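DUF7790 domain-containing protein (Leptospira interrogans serogroup Icterohaemorrhagiae serovar copenhageni, PDB 6ULO) is of unknown function but has a Rossmann-like domain, probably related to NADP-binding Rossmann proteins, and is probably membrane-anchored. Local coordinates at residues Q14-N19 with A186-I191; K26-P31 with K190-R195; K83-Y88 with I214-G219. All coordinates share one frame; numbering follows the deposited sequence.

Contact 1: residues Q14-N19 with A186-I191; sequences QNVSLN and AIEGKI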
# COMPACT_ATOMS: atom_id res chain seq x y z
N GLN A 14 -0.64 24.85 1.45
CA GLN A 14 -0.92 23.95 2.56
C GLN A 14 0.33 23.51 3.32
O GLN A 14 0.21 23.01 4.44
CB GLN A 14 -1.66 22.70 2.06
CG GLN A 14 -2.90 23.01 1.22
CD GLN A 14 -4.02 23.60 2.06
OE1 GLN A 14 -4.50 22.97 2.99
NE2 GLN A 14 -4.45 24.82 1.72
N ASN A 15 1.52 23.67 2.75
CA ASN A 15 2.63 23.04 3.44
C ASN A 15 3.18 23.91 4.57
O ASN A 15 3.12 25.14 4.56
CB ASN A 15 3.68 22.51 2.46
CG ASN A 15 3.11 21.40 1.58
OD1 ASN A 15 2.97 21.56 0.37
ND2 ASN A 15 2.75 20.28 2.20
N VAL A 16 3.65 23.22 5.61
CA VAL A 16 4.04 23.91 6.85
C VAL A 16 5.43 24.52 6.79
O VAL A 16 5.85 25.19 7.75
CB VAL A 16 3.94 22.96 8.05
CG1 VAL A 16 2.52 22.40 8.18
CG2 VAL A 16 4.99 21.86 7.90
N SER A 17 6.18 24.31 5.70
CA SER A 17 7.45 25.00 5.51
C SER A 17 7.75 24.97 4.02
O SER A 17 7.22 24.15 3.28
CB SER A 17 8.60 24.29 6.24
OG SER A 17 8.82 23.03 5.63
N LEU A 18 8.63 25.89 3.60
CA LEU A 18 9.10 25.86 2.22
C LEU A 18 9.74 24.51 1.89
O LEU A 18 9.50 23.95 0.81
CB LEU A 18 10.08 27.01 2.00
CG LEU A 18 10.71 27.11 0.62
CD1 LEU A 18 9.61 27.38 -0.38
CD2 LEU A 18 11.69 28.26 0.64
N ASN A 19 10.55 23.98 2.80
CA ASN A 19 11.20 22.69 2.56
C ASN A 19 10.18 21.57 2.33
O ASN A 19 10.34 20.75 1.41
CB ASN A 19 12.13 22.31 3.70
CG ASN A 19 12.84 21.00 3.42
OD1 ASN A 19 13.54 20.87 2.42
ND2 ASN A 19 12.67 20.04 4.30
N ALA A 186 -2.98 13.54 3.52
CA ALA A 186 -3.74 13.80 2.30
C ALA A 186 -3.79 15.29 2.01
O ALA A 186 -3.55 15.71 0.87
CB ALA A 186 -5.15 13.22 2.40
N ILE A 187 -4.11 16.09 3.03
CA ILE A 187 -4.20 17.54 2.88
C ILE A 187 -2.86 18.11 2.41
O ILE A 187 -2.82 19.06 1.62
CB ILE A 187 -4.67 18.16 4.20
CG1 ILE A 187 -6.14 17.87 4.39
CG2 ILE A 187 -4.43 19.69 4.21
CD1 ILE A 187 -6.67 18.25 5.78
N GLU A 188 -1.76 17.58 2.91
CA GLU A 188 -0.43 18.08 2.63
C GLU A 188 0.13 17.61 1.30
O GLU A 188 1.26 17.98 0.97
CB GLU A 188 0.50 17.70 3.79
CG GLU A 188 0.14 18.49 5.03
CD GLU A 188 0.88 18.10 6.30
OE1 GLU A 188 1.49 17.01 6.36
OE2 GLU A 188 0.78 18.88 7.28
N GLY A 189 -0.60 16.81 0.54
CA GLY A 189 -0.10 16.32 -0.73
C GLY A 189 0.90 15.20 -0.58
O GLY A 189 1.64 14.89 -1.53
N LYS A 190 0.92 14.54 0.57
CA LYS A 190 1.91 13.53 0.89
C LYS A 190 1.46 12.12 0.61
O LYS A 190 2.21 11.19 0.92
CB LYS A 190 2.35 13.67 2.35
CG LYS A 190 3.03 15.00 2.67
CD LYS A 190 3.32 15.11 4.15
CE LYS A 190 4.16 16.33 4.46
NZ LYS A 190 4.22 16.51 5.94
N ILE A 191 0.28 11.94 0.02
CA ILE A 191 -0.18 10.63 -0.45
C ILE A 191 -0.24 10.76 -1.96
O ILE A 191 -1.01 11.58 -2.47
CB ILE A 191 -1.55 10.23 0.13
CG1 ILE A 191 -1.58 10.43 1.63
CG2 ILE A 191 -1.83 8.78 -0.27
CD1 ILE A 191 -2.92 10.03 2.28
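Asn15 and Glu188 mark the closest backbone approach of the two segments, with 5.9 Å between Asn15 CA and Glu188 CA. Residues 14-16 run as a loop into the start of helix 18-28, where Ser17 is the N-cap and its OG accepts from the backbone N of Glu20. Facing them, helix 176-187 winds up in a Schellman motif: Gly189 takes a positive phi of 77°, and its N bonds back to Ala186 O. The side chain of Asn15 joins the two. With CG anti to the carbonyl carbon (chi1 -64°), its ND2 donates to Glu188 O at 3.0 Å and 167°, in the carbonyl plane on a lone pair, and the acceptor also lies close to the plane of the Asn15 amide. Beyond this bond the contact is looser. Gln14 OE1 lies 3.5 Å from Ile187 CG2, while Gln14 NE2 turns to the carbonyl of Glu12. The carboxylate of Glu188 passes Val16, with Glu188 OE2 4.0 Å from Val16 CG1. Glu188 OE1 forms a salt bridge with Lys190 NZ at 2.8 Å, met from above the carboxylate plane, and the same ammonium reaches Glu20 of helix 18-28. Asn15 was modelled in two conformers and residues 14-16 touch a crystal neighbour, so the lattice may influence this surface loop. In the conformer described, a nearly straight N-H...O hydrogen bond from the Asn15 amide meets the carbonyl at the helix end, and one lysine shared by two carboxylates probably helps balance their charge.

Contact 2: residues K26-P31 with K190-R195; sequences KLKETP and KILPIR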
# COMPACT_ATOMS: atom_id res chain seq x y z
N LYS A 26 8.93 17.61 -5.45
CA LYS A 26 9.87 16.63 -5.97
C LYS A 26 9.25 15.23 -6.00
O LYS A 26 9.39 14.48 -6.99
CB LYS A 26 11.12 16.69 -5.10
CG LYS A 26 12.20 15.76 -5.48
CD LYS A 26 12.71 16.05 -6.88
CE LYS A 26 13.84 15.09 -7.25
NZ LYS A 26 14.14 15.15 -8.69
N LEU A 27 8.56 14.84 -4.92
CA LEU A 27 7.91 13.52 -4.91
C LEU A 27 6.88 13.42 -6.01
O LEU A 27 6.78 12.37 -6.66
CB LEU A 27 7.25 13.30 -3.55
CG LEU A 27 8.20 13.16 -2.37
CD1 LEU A 27 7.42 13.14 -1.07
CD2 LEU A 27 9.04 11.87 -2.47
N LYS A 28 6.12 14.49 -6.25
CA LYS A 28 5.06 14.44 -7.25
C LYS A 28 5.62 14.26 -8.65
O LYS A 28 4.93 13.70 -9.52
CB LYS A 28 4.27 15.74 -7.22
CG LYS A 28 3.25 15.91 -6.17
CD LYS A 28 2.45 17.18 -6.52
CE LYS A 28 1.85 17.09 -7.93
NZ LYS A 28 1.37 18.42 -8.51
N GLU A 29 6.82 14.76 -8.91
CA GLU A 29 7.35 14.69 -10.27
C GLU A 29 8.17 13.43 -10.53
O GLU A 29 8.76 13.31 -11.60
CB GLU A 29 8.15 15.95 -10.62
CG GLU A 29 9.50 16.02 -9.94
CD GLU A 29 10.25 17.34 -10.18
OE1 GLU A 29 9.80 18.17 -11.02
OE2 GLU A 29 11.28 17.55 -9.53
N THR A 30 8.15 12.46 -9.62
CA THR A 30 8.92 11.24 -9.86
C THR A 30 8.43 10.55 -11.14
O THR A 30 7.25 10.59 -11.48
CB THR A 30 8.81 10.32 -8.63
OG1 THR A 30 9.92 9.42 -8.58
CG2 THR A 30 7.46 9.55 -8.54
N PRO A 31 9.33 9.93 -11.91
CA PRO A 31 8.91 9.39 -13.21
C PRO A 31 7.88 8.28 -13.07
O PRO A 31 7.95 7.44 -12.17
CB PRO A 31 10.22 8.87 -13.83
CG PRO A 31 11.34 9.39 -12.99
CD PRO A 31 10.80 9.90 -11.70
N LYS A 190 0.92 14.54 0.57
CA LYS A 190 1.91 13.53 0.89
C LYS A 190 1.46 12.12 0.61
O LYS A 190 2.21 11.19 0.92
CB LYS A 190 2.35 13.67 2.35
CG LYS A 190 3.03 15.00 2.67
CD LYS A 190 3.32 15.11 4.15
CE LYS A 190 4.16 16.33 4.46
NZ LYS A 190 4.22 16.51 5.94
N ILE A 191 0.28 11.94 0.02
CA ILE A 191 -0.18 10.63 -0.45
C ILE A 191 -0.24 10.76 -1.96
O ILE A 191 -1.01 11.58 -2.47
CB ILE A 191 -1.55 10.23 0.13
CG1 ILE A 191 -1.58 10.43 1.63
CG2 ILE A 191 -1.83 8.78 -0.27
CD1 ILE A 191 -2.92 10.03 2.28
N LEU A 192 0.58 9.97 -2.65
CA LEU A 192 0.86 10.18 -4.07
C LEU A 192 0.55 8.91 -4.83
O LEU A 192 1.36 7.96 -4.83
CB LEU A 192 2.31 10.60 -4.30
CG LEU A 192 2.69 11.89 -3.55
CD1 LEU A 192 3.59 11.53 -2.39
CD2 LEU A 192 3.39 12.86 -4.45
N PRO A 193 -0.57 8.86 -5.55
CA PRO A 193 -0.83 7.71 -6.42
C PRO A 193 -0.05 7.85 -7.71
O PRO A 193 -0.13 8.87 -8.38
CB PRO A 193 -2.33 7.81 -6.71
CG PRO A 193 -2.83 9.01 -6.00
CD PRO A 193 -1.68 9.84 -5.56
N ILE A 194 0.72 6.83 -8.04
CA ILE A 194 1.60 6.88 -9.20
C ILE A 194 1.48 5.59 -9.99
O ILE A 194 1.18 4.52 -9.45
CB ILE A 194 3.06 7.18 -8.82
CG1 ILE A 194 3.63 6.16 -7.82
CG2 ILE A 194 3.22 8.62 -8.33
CD1 ILE A 194 5.18 6.29 -7.62
N ARG A 195 1.72 5.71 -11.29
CA ARG A 195 1.59 4.58 -12.21
C ARG A 195 2.91 3.83 -12.31
O ARG A 195 3.92 4.39 -12.74
CB ARG A 195 1.26 5.11 -13.61
CG ARG A 195 -0.06 5.88 -13.69
CD ARG A 195 -0.30 6.38 -15.13
NE ARG A 195 0.78 7.26 -15.57
CZ ARG A 195 0.81 8.57 -15.32
NH1 ARG A 195 -0.20 9.13 -14.65
NH2 ARG A 195 1.84 9.32 -15.74
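The flat group under Leu192 CD2 is the peptide linking Leu27 to Lys28: the methyl sits over one face of it, with Leu192 CD2 3.9 Å from Leu27 C, and no aromatic ring or side-chain amide, carboxylate or guanidinium group takes part across these segments. The rest is aliphatic. Leu192 CD2 is wedged beside the backbone of Lys28, 3.6 Å from Lys28 CA and 3.5 Å from Lys28 CG, and it also touches Leu27 CB at 4.0 Å. Leu192 has an unusual chi2 of 107°, off the staggered positions, which is consistent with a branch fitted into a tight place. Lys28 crosses Leu192 at about a right angle, and only its inner methylenes take part. Two residues on, past the helix end, Thr30 CG2 meets Ile194 CD1 at 4.1 Å; chi1 of -157° places CG2 between the backbone N and the carbonyl carbon, facing Ile194, while OG1 bonds to Thr210 OG1. Leu192 and Ile194, alternate strand residues, thus present the same side to the helix end and the turn that follows. Helix 18-28 and this turn cover that side of edge strand 191-195, alongside helix 203-214, while Ile191 and Pro193 pack on helix 94-109.

Contact 3: residues K83-Y88 with I214-G219; sequences KSDFIY and IGRKVG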
# COMPACT_ATOMS: atom_id res chain seq x y z
N LYS A 83 3.28 5.52 11.09
CA LYS A 83 3.53 6.96 11.04
C LYS A 83 4.50 7.30 9.91
O LYS A 83 5.48 8.04 10.08
CB LYS A 83 3.99 7.49 12.41
CG LYS A 83 2.95 7.25 13.48
CD LYS A 83 3.40 7.74 14.83
CE LYS A 83 2.35 7.41 15.89
NZ LYS A 83 2.63 8.12 17.15
N SER A 84 4.19 6.79 8.73
CA SER A 84 4.99 7.12 7.55
C SER A 84 4.99 8.62 7.27
O SER A 84 3.97 9.29 7.43
CB SER A 84 4.44 6.37 6.34
OG SER A 84 4.34 4.97 6.58
N ASP A 85 6.13 9.13 6.79
CA ASP A 85 6.22 10.56 6.49
C ASP A 85 5.56 10.92 5.16
O ASP A 85 5.04 12.03 5.01
CB ASP A 85 7.68 10.99 6.39
CG ASP A 85 8.45 10.76 7.65
OD1 ASP A 85 7.90 11.04 8.73
OD2 ASP A 85 9.65 10.38 7.54
N PHE A 86 5.61 10.02 4.19
CA PHE A 86 5.05 10.20 2.85
C PHE A 86 4.62 8.83 2.38
O PHE A 86 5.19 7.82 2.82
CB PHE A 86 6.09 10.76 1.86
CG PHE A 86 6.73 12.06 2.31
CD1 PHE A 86 6.12 13.27 2.03
CD2 PHE A 86 7.91 12.06 3.03
CE1 PHE A 86 6.66 14.47 2.45
CE2 PHE A 86 8.48 13.27 3.45
CZ PHE A 86 7.84 14.48 3.17
N ILE A 87 3.61 8.79 1.51
CA ILE A 87 3.05 7.53 1.03
C ILE A 87 3.00 7.55 -0.50
O ILE A 87 2.23 8.33 -1.08
CB ILE A 87 1.64 7.29 1.58
CG1 ILE A 87 1.61 7.33 3.10
CG2 ILE A 87 1.08 5.98 1.02
CD1 ILE A 87 0.21 7.25 3.69
N TYR A 88 3.78 6.68 -1.14
CA TYR A 88 3.60 6.39 -2.56
C TYR A 88 2.67 5.18 -2.73
O TYR A 88 2.94 4.10 -2.20
CB TYR A 88 4.94 6.07 -3.22
CG TYR A 88 5.72 7.27 -3.70
CD1 TYR A 88 5.17 8.18 -4.61
CD2 TYR A 88 7.06 7.43 -3.35
CE1 TYR A 88 5.94 9.26 -5.12
CE2 TYR A 88 7.84 8.48 -3.86
CZ TYR A 88 7.26 9.37 -4.74
OH TYR A 88 8.03 10.37 -5.24
N ILE A 214 16.43 13.61 -2.35
CA ILE A 214 15.96 14.42 -1.23
C ILE A 214 16.46 13.94 0.12
O ILE A 214 16.06 14.48 1.15
CB ILE A 214 14.42 14.54 -1.22
CG1 ILE A 214 13.76 13.18 -0.96
CG2 ILE A 214 13.95 15.16 -2.54
CD1 ILE A 214 12.23 13.25 -0.75
N GLY A 215 17.33 12.93 0.14
CA GLY A 215 17.91 12.46 1.39
C GLY A 215 16.97 11.71 2.30
O GLY A 215 17.17 11.75 3.52
N ARG A 216 16.00 10.99 1.75
CA ARG A 216 15.07 10.22 2.57
C ARG A 216 15.17 8.74 2.24
O ARG A 216 15.88 8.31 1.31
CB ARG A 216 13.64 10.76 2.42
CG ARG A 216 13.57 12.11 3.06
CD ARG A 216 12.24 12.73 3.00
NE ARG A 216 12.35 14.07 3.57
CZ ARG A 216 12.08 14.38 4.84
NH1 ARG A 216 11.67 13.43 5.67
NH2 ARG A 216 12.21 15.64 5.27
N LYS A 217 14.46 7.93 3.04
CA LYS A 217 14.61 6.48 3.00
C LYS A 217 13.24 5.83 3.01
O LYS A 217 12.28 6.38 3.57
CB LYS A 217 15.35 5.98 4.26
CG LYS A 217 16.78 6.55 4.34
CD LYS A 217 17.57 6.01 5.53
CE LYS A 217 19.07 6.37 5.42
NZ LYS A 217 19.78 5.41 4.48
N VAL A 218 13.16 4.62 2.42
CA VAL A 218 11.95 3.81 2.52
C VAL A 218 11.91 3.14 3.88
O VAL A 218 12.90 2.51 4.30
CB VAL A 218 11.90 2.76 1.40
CG1 VAL A 218 10.67 1.85 1.56
CG2 VAL A 218 11.90 3.42 0.05
N GLY A 219 10.77 3.25 4.57
CA GLY A 219 10.51 2.50 5.78
C GLY A 219 9.74 1.22 5.61
O GLY A 219 9.97 0.23 6.33
O HOH W 1 11.01 10.58 5.22
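At the amino-terminal ends of parallel strands 86-91 and 218-222 of the Rossmann-like sheet, Arg216 meets Asp85 and Phe86. Segment 214-219 reaches strand 218-222 through a Schellman motif at Gly215, whose positive phi (72°) ends helix 203-214. From there Arg216 stretches out, its chain extended from CG to NE, and crosses Phe86 at about a right angle. Phe86 CE2 lies over one face of the guanidinium, 3.9 Å from Arg216 NH1, and 3.8 Å from Arg216 CD. The ring and guanidinium planes stand 75° apart, and NH1 lies in the plane of the ring, at its edge; this is therefore a ring edge set against a guanidinium face, with no cation-pi stack. Asp85 approaches differently. Asp85 OD2 is near the guanidinium plane, at the edge, but 4.1 Å from Arg216 NH1, too far for a salt bridge. A water donates to Asp85 OD2 at 2.7 Å and accepts from Arg216 NH1 at 3.0 Å, in the guanidinium plane. It bridges the two groups, and the opposite charges, though beyond salt-bridge distance, probably still attract each other. Arg216 was modelled in two conformers, so this grip describes one of them. Phe86 and Arg216 also touch Ile23 of helix 18-28, and the buried Phe86 ring packs on Leu27. Strands 191-195, 86-91, 66-69 and 218-222 stand side by side in parallel, the 3-2-1-4 order typical of Rossmann-like folds; the contact lies at their starting ends, away from the carboxyl ends where such folds usually bind nucleotides.

The three contacts form a compact group, with centres about 13 Å apart for contacts 1 and 2 and for contacts 1 and 3, and about 12 Å for contacts 2 and 3. Along the chain the order is 14-19, 26-31, 83-88, 186-195 and 214-219, so contact 3 alternates with each of the others. Contacts 1 and 2 share Lys190 and Ile191 and take the two ends of helix 18-28. Contact 3 joins them through the sheet, where Ile87 makes backbone bonds with Lys190 and Leu192. Separately, Leu27 O bonds to Tyr88 OH, linking helix to strand. Helix 18-28 is thereby packed against strands 191-195 and 86-91 at one border of the Rossmann-like sheet.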